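Local atomic coordinates of glycosyltransferase (Streptomyces viridochromogenes, PDB entry 2IUY), a protein that probably transfers a sugar from a nucleotide-activated donor, as a retaining GT-B enzyme of family GT4, in avilamycin A biosynthesis. Residues V87-S92 against E326-Q331; A177-A182 against M238-T243. All blocks are in the same frame, centred on the assembly; numbering follows the deposited sequence.

Interaction 1 of 2, residues V87-S92 against E326-Q331; sequences VVHDHS and ERYVEQ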
loop_
_atom_site.group_PDB
_atom_site.type_symbol
_atom_site.label_atom_id
_atom_site.label_comp_id
_atom_site.label_asym_id
_atom_site.label_seq_id
_atom_site.Cartn_x
_atom_site.Cartn_y
_atom_site.Cartn_z
ATOM N N VAL A 87 -19.706 10.508 5.768
ATOM C CA VAL A 87 -18.760 10.262 4.681
ATOM C C VAL A 87 -18.671 8.765 4.486
ATOM O O VAL A 87 -18.495 8.012 5.457
ATOM C CB VAL A 87 -17.290 10.755 5.068
ATOM C CG1 VAL A 87 -16.259 10.395 3.982
ATOM C CG2 VAL A 87 -17.244 12.273 5.352
ATOM N N VAL A 88 -18.798 8.342 3.233
ATOM C CA VAL A 88 -18.423 6.991 2.816
ATOM C C VAL A 88 -17.155 7.098 1.993
ATOM O O VAL A 88 -17.155 7.698 0.954
ATOM C CB VAL A 88 -19.542 6.302 1.987
ATOM C CG1 VAL A 88 -19.081 4.964 1.377
ATOM C CG2 VAL A 88 -20.776 6.082 2.881
ATOM N N HIS A 89 -16.083 6.489 2.485
ATOM C CA HIS A 89 -14.774 6.535 1.874
ATOM C C HIS A 89 -14.411 5.131 1.404
ATOM O O HIS A 89 -14.051 4.259 2.217
ATOM C CB HIS A 89 -13.771 7.094 2.913
ATOM C CG HIS A 89 -12.393 7.321 2.379
ATOM N ND1 HIS A 89 -11.398 7.898 3.143
ATOM C CD2 HIS A 89 -11.824 7.020 1.184
ATOM C CE1 HIS A 89 -10.289 7.989 2.422
ATOM N NE2 HIS A 89 -10.519 7.449 1.237
ATOM N N ASP A 90 -14.555 4.937 0.087
ATOM C CA ASP A 90 -14.374 3.702 -0.610
ATOM C C ASP A 90 -12.908 3.431 -0.947
ATOM O O ASP A 90 -12.226 4.242 -1.553
ATOM C CB ASP A 90 -15.267 3.627 -1.888
ATOM C CG ASP A 90 -15.246 2.225 -2.526
ATOM O OD1 ASP A 90 -15.171 1.240 -1.752
ATOM O OD2 ASP A 90 -15.230 2.087 -3.773
ATOM N N HIS A 91 -12.438 2.254 -0.525
ATOM C CA HIS A 91 -11.126 1.740 -0.911
ATOM C C HIS A 91 -11.237 0.493 -1.759
ATOM O O HIS A 91 -10.233 -0.091 -2.067
ATOM C CB HIS A 91 -10.304 1.397 0.349
ATOM C CG HIS A 91 -9.939 2.611 1.148
ATOM N ND1 HIS A 91 -8.726 3.244 1.025
ATOM C CD2 HIS A 91 -10.667 3.343 2.028
ATOM C CE1 HIS A 91 -8.694 4.280 1.843
ATOM N NE2 HIS A 91 -9.858 4.358 2.469
ATOM N N SER A 92 -12.457 0.050 -2.083
ATOM C CA SER A 92 -12.688 -1.225 -2.789
ATOM C C SER A 92 -12.515 -1.173 -4.317
ATOM O O SER A 92 -12.639 -2.203 -4.961
ATOM C CB SER A 92 -14.104 -1.712 -2.522
ATOM O OG SER A 92 -15.008 -0.950 -3.282
ATOM N N GLU A 326 -5.495 13.875 8.066
ATOM C CA GLU A 326 -6.029 15.236 8.085
ATOM C C GLU A 326 -6.173 15.767 6.671
ATOM O O GLU A 326 -7.102 16.451 6.370
ATOM C CB GLU A 326 -5.253 16.171 9.066
ATOM C CG GLU A 326 -3.880 16.652 8.648
ATOM C CD GLU A 326 -3.107 17.373 9.794
ATOM O OE1 GLU A 326 -3.683 17.513 10.915
ATOM O OE2 GLU A 326 -1.921 17.762 9.571
ATOM N N ARG A 327 -5.305 15.346 5.762
ATOM C CA ARG A 327 -5.516 15.602 4.338
ATOM C C ARG A 327 -6.818 15.029 3.782
ATOM O O ARG A 327 -7.556 15.729 3.077
ATOM C CB ARG A 327 -4.286 15.177 3.488
ATOM C CG ARG A 327 -3.161 16.184 3.688
ATOM C CD ARG A 327 -1.876 15.652 3.184
ATOM N NE ARG A 327 -1.859 15.531 1.712
ATOM C CZ ARG A 327 -0.754 15.230 1.028
ATOM N NH1 ARG A 327 0.406 15.047 1.686
ATOM N NH2 ARG A 327 -0.800 15.145 -0.300
ATOM N N TYR A 328 -7.109 13.787 4.104
ATOM C CA TYR A 328 -8.431 13.252 3.768
ATOM C C TYR A 328 -9.636 13.996 4.359
ATOM O O TYR A 328 -10.579 14.251 3.639
ATOM C CB TYR A 328 -8.523 11.765 4.111
ATOM C CG TYR A 328 -7.878 10.923 3.065
ATOM C CD1 TYR A 328 -8.429 10.860 1.787
ATOM C CD2 TYR A 328 -6.704 10.191 3.336
ATOM C CE1 TYR A 328 -7.872 10.053 0.807
ATOM C CE2 TYR A 328 -6.119 9.396 2.359
ATOM C CZ TYR A 328 -6.732 9.332 1.100
ATOM O OH TYR A 328 -6.197 8.588 0.102
ATOM N N VAL A 329 -9.581 14.340 5.657
ATOM C CA VAL A 329 -10.653 15.094 6.300
ATOM C C VAL A 329 -10.901 16.406 5.577
ATOM O O VAL A 329 -12.057 16.800 5.379
ATOM C CB VAL A 329 -10.357 15.316 7.814
ATOM C CG1 VAL A 329 -11.407 16.255 8.481
ATOM C CG2 VAL A 329 -10.302 13.961 8.556
ATOM N N GLU A 330 -9.831 17.080 5.174
ATOM C CA GLU A 330 -9.950 18.308 4.387
ATOM C C GLU A 330 -10.789 18.043 3.135
ATOM O O GLU A 330 -11.652 18.845 2.823
ATOM C CB GLU A 330 -8.546 18.891 4.039
ATOM C CG GLU A 330 -8.567 20.246 3.289
ATOM C CD GLU A 330 -7.206 20.678 2.712
ATOM O OE1 GLU A 330 -6.213 19.883 2.749
ATOM O OE2 GLU A 330 -7.140 21.834 2.198
ATOM N N GLN A 331 -10.544 16.923 2.437
ATOM C CA GLN A 331 -11.359 16.504 1.270
ATOM C C GLN A 331 -12.774 16.066 1.638
ATOM O O GLN A 331 -13.695 16.356 0.933
ATOM C CB GLN A 331 -10.658 15.400 0.440
ATOM C CG GLN A 331 -9.256 15.780 -0.083
ATOM C CD GLN A 331 -9.269 17.119 -0.846
ATOM O OE1 GLN A 331 -10.212 17.397 -1.563
ATOM N NE2 GLN A 331 -8.238 17.945 -0.665
#
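The imidazole of His89 and the phenol ring of Tyr328 meet as an oblique aromatic pair, their centroids 4.8 Å apart and their planes turned 50° against each other. Over one face of the tyrosine lies His89 CE1, displaced from the ring centre toward the rim on the CD1–CE1 side; its closest approach is 3.5 Å to Tyr328 CD1, while His89 NE2 comes within 3.7 Å of Tyr328 CE1. One face of the His89 ring carries NE2 of His91, 3.4 Å above the plane and likewise near the rim. Tyr332, one turn further along the helix, also meets the His89 ring, at a steep angle of about 80°. A chi1 of -175° carries the imidazole of His89 away from its own backbone N and out from the strand to the tyrosine, and the two side chains cross at about a right angle.

Strand 87-90 is a central strand of the N-terminal parallel sheet, whose 3-2-1-4-5-6 order is that of a Rossmann-like domain. Helix 321-336, the last of the chain, returns from the C-terminal half to pack on this domain, a crossing familiar in GT-B enzymes. Tyr328 and His89 are both buried, and their polar ends are served: Ser110 OG of strand 106-111 is hydrogen-bonded to both Tyr328 OH and His89 NE2, while His89 ND1 is bonded to Tyr332 OH. Both imidazole nitrogens are thus engaged, which fixes the rotation of the ring.

At the end of the strand, Asp90 starts an Asx turn. Its OD1 accepts from Ser92 N at 3.0 Å, with the donor well above the carboxylate plane, and from Ser92 OG at 2.7 Å through the syn lone pair. Asp90 OD2 accepts from Gly94 N, so the carboxylate braces the loop with both oxygens.

Interaction 2 of 2, residues A177-A182 against M238-T243; sequences ALEAAA and MSQAVT
Stacking of flat polar groups joins Glu179 of helix 177-187 to Gln240 of the loop after strand 234-237. The carboxylate and the side-chain amide are nearly parallel, only 3° apart, and Glu179 CD lies 3.6 Å from Gln240 CD. Glu179 OE1 approaches the methylene Gln240 CG at 3.5 Å, while at the other end of the overlap Gln240 NE2 sits 3.6 Å from Glu179 CG. Both chains bend at chi2 (81° in Glu179, -66° in Gln240), which lays the two planes over each other.

Apolar packing is carried by selenomethionine Met238. Its CG rests on Ala180 CB at 3.6 Å, and the chain then folds at chi2 and chi3 to bring CE within 4.0 Å of Glu179 O. The small alanine lets the helix come close to the loop, the CA atoms of Ala180 and Met238 being 6.1 Å apart. Beyond Ala180, Phe167 and Leu191 of the C-terminal Rossmann-like sheet continue this hydrophobic layer.

Hydrogen bonding holds the amide of Gln240 without help from the helix. Gln240 NE2 donates to Met238 O at 2.7 Å in a fairly straight bond, reaching the oxygen from above the carbonyl plane, and Gln240 OE1 accepts from Gly290 N. These two bonds set the orientation of the buried amide, so that Glu179 meets a plane already fixed in place. The helix and loop are therefore joined by van der Waals contact and stacking, while the amide of Gln240 makes its hydrogen bonds to Met238 O and Gly290 N, both backbone groups.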
loop_
_atom_site.group_PDB
_atom_site.type_symbol
_atom_site.label_atom_id
_atom_site.label_comp_id
_atom_site.label_asym_id
_atom_site.label_seq_id
_atom_site.Cartn_x
_atom_site.Cartn_y
_atom_site.Cartn_z
ATOM N N ALA A 177 9.957 -9.033 -9.258
ATOM C CA ALA A 177 10.680 -9.988 -8.392
ATOM C C ALA A 177 11.988 -10.440 -9.050
ATOM O O ALA A 177 13.039 -10.560 -8.388
ATOM C CB ALA A 177 9.790 -11.207 -8.024
ATOM N N LEU A 178 11.908 -10.699 -10.348
ATOM C CA LEU A 178 13.051 -11.182 -11.127
ATOM C C LEU A 178 14.143 -10.146 -11.197
ATOM O O LEU A 178 15.319 -10.419 -10.957
ATOM C CB LEU A 178 12.609 -11.590 -12.547
ATOM C CG LEU A 178 13.812 -11.982 -13.451
ATOM C CD1 LEU A 178 14.315 -13.374 -13.037
ATOM C CD2 LEU A 178 13.413 -12.000 -14.877
ATOM N N GLU A 179 13.746 -8.930 -11.502
ATOM C CA GLU A 179 14.675 -7.792 -11.505
ATOM C C GLU A 179 15.290 -7.470 -10.147
ATOM O O GLU A 179 16.430 -7.047 -10.070
ATOM C CB GLU A 179 13.966 -6.570 -12.094
ATOM C CG GLU A 179 13.645 -6.727 -13.607
ATOM C CD GLU A 179 12.379 -7.542 -13.916
ATOM O OE1 GLU A 179 11.589 -7.917 -13.000
ATOM O OE2 GLU A 179 12.153 -7.819 -15.108
ATOM N N ALA A 180 14.534 -7.644 -9.085
ATOM C CA ALA A 180 15.052 -7.539 -7.731
ATOM C C ALA A 180 16.089 -8.655 -7.467
ATOM O O ALA A 180 17.133 -8.427 -6.805
ATOM C CB ALA A 180 13.905 -7.624 -6.745
ATOM N N ALA A 181 15.824 -9.863 -7.968
ATOM C CA ALA A 181 16.843 -10.948 -7.835
ATOM C C ALA A 181 18.135 -10.520 -8.550
ATOM O O ALA A 181 19.234 -10.608 -7.965
ATOM C CB ALA A 181 16.314 -12.300 -8.381
ATOM N N ALA A 182 17.997 -9.983 -9.768
ATOM C CA ALA A 182 19.135 -9.493 -10.549
ATOM C C ALA A 182 19.894 -8.387 -9.798
ATOM O O ALA A 182 21.109 -8.328 -9.811
ATOM C CB ALA A 182 18.667 -8.954 -11.926
HETATM N N MSE A 238 10.487 -3.008 -7.293
HETATM C CA MSE A 238 11.027 -3.050 -8.673
HETATM C C MSE A 238 9.960 -3.223 -9.718
HETATM O O MSE A 238 10.178 -3.911 -10.700
HETATM C CB MSE A 238 12.032 -4.209 -8.788
HETATM C CG MSE A 238 13.150 -4.202 -7.738
HETATM SE SE MSE A 238 14.325 -2.694 -7.840
HETATM C CE MSE A 238 15.344 -3.245 -9.462
ATOM N N SER A 239 8.822 -2.561 -9.515
ATOM C CA SER A 239 7.691 -2.660 -10.408
ATOM C C SER A 239 8.168 -2.332 -11.821
ATOM O O SER A 239 9.023 -1.466 -12.001
ATOM C CB SER A 239 6.528 -1.769 -9.951
ATOM O OG SER A 239 6.009 -2.213 -8.699
ATOM N N GLN A 240 7.642 -3.073 -12.797
ATOM C CA GLN A 240 8.110 -3.008 -14.174
ATOM C C GLN A 240 7.002 -2.500 -15.076
ATOM O O GLN A 240 5.819 -2.750 -14.858
ATOM C CB GLN A 240 8.593 -4.401 -14.657
ATOM C CG GLN A 240 9.795 -4.980 -13.868
ATOM C CD GLN A 240 11.093 -4.185 -14.043
ATOM O OE1 GLN A 240 11.565 -3.976 -15.163
ATOM N NE2 GLN A 240 11.705 -3.786 -12.921
ATOM N N ALA A 241 7.373 -1.746 -16.096
ATOM C CA ALA A 241 6.364 -1.247 -17.020
ATOM C C ALA A 241 6.025 -2.310 -18.088
ATOM O O ALA A 241 6.551 -2.327 -19.208
ATOM C CB ALA A 241 6.784 0.096 -17.621
ATOM N N VAL A 242 5.190 -3.251 -17.692
ATOM C CA VAL A 242 4.815 -4.337 -18.578
ATOM C C VAL A 242 3.309 -4.337 -18.622
ATOM O O VAL A 242 2.696 -3.663 -17.780
ATOM C CB VAL A 242 5.335 -5.726 -18.059
ATOM C CG1 VAL A 242 6.901 -5.775 -18.105
ATOM C CG2 VAL A 242 4.811 -6.065 -16.664
ATOM N N THR A 243 2.705 -5.063 -19.574
ATOM C CA THR A 243 1.262 -5.230 -19.548
ATOM C C THR A 243 0.853 -6.572 -18.974
ATOM O O THR A 243 1.686 -7.361 -18.487
ATOM C CB THR A 243 0.553 -4.981 -20.943
ATOM O OG1 THR A 243 -0.894 -4.886 -20.785
ATOM C CG2 THR A 243 0.917 -6.059 -21.953
#

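Interactions 1 and 2 occupy the two Rossmann-like domains of the GT-B fold and lie on opposite sides of the centre of the chain, their centres 32 Å apart and their nearest atoms about 18 Å apart. Interaction 1 brings the last helix back to the first sheet, and the part of the chain between its segments includes all of interaction 2. Relative to the UDP site, known from a bound structure of this protein, interaction 2 is nearer: the side chain of Met238 is about 7 Å from that of Lys175 and about 9 Å from that of Val257. In interaction 1, Tyr328 is about 12 Å from Thr256, again between side chains.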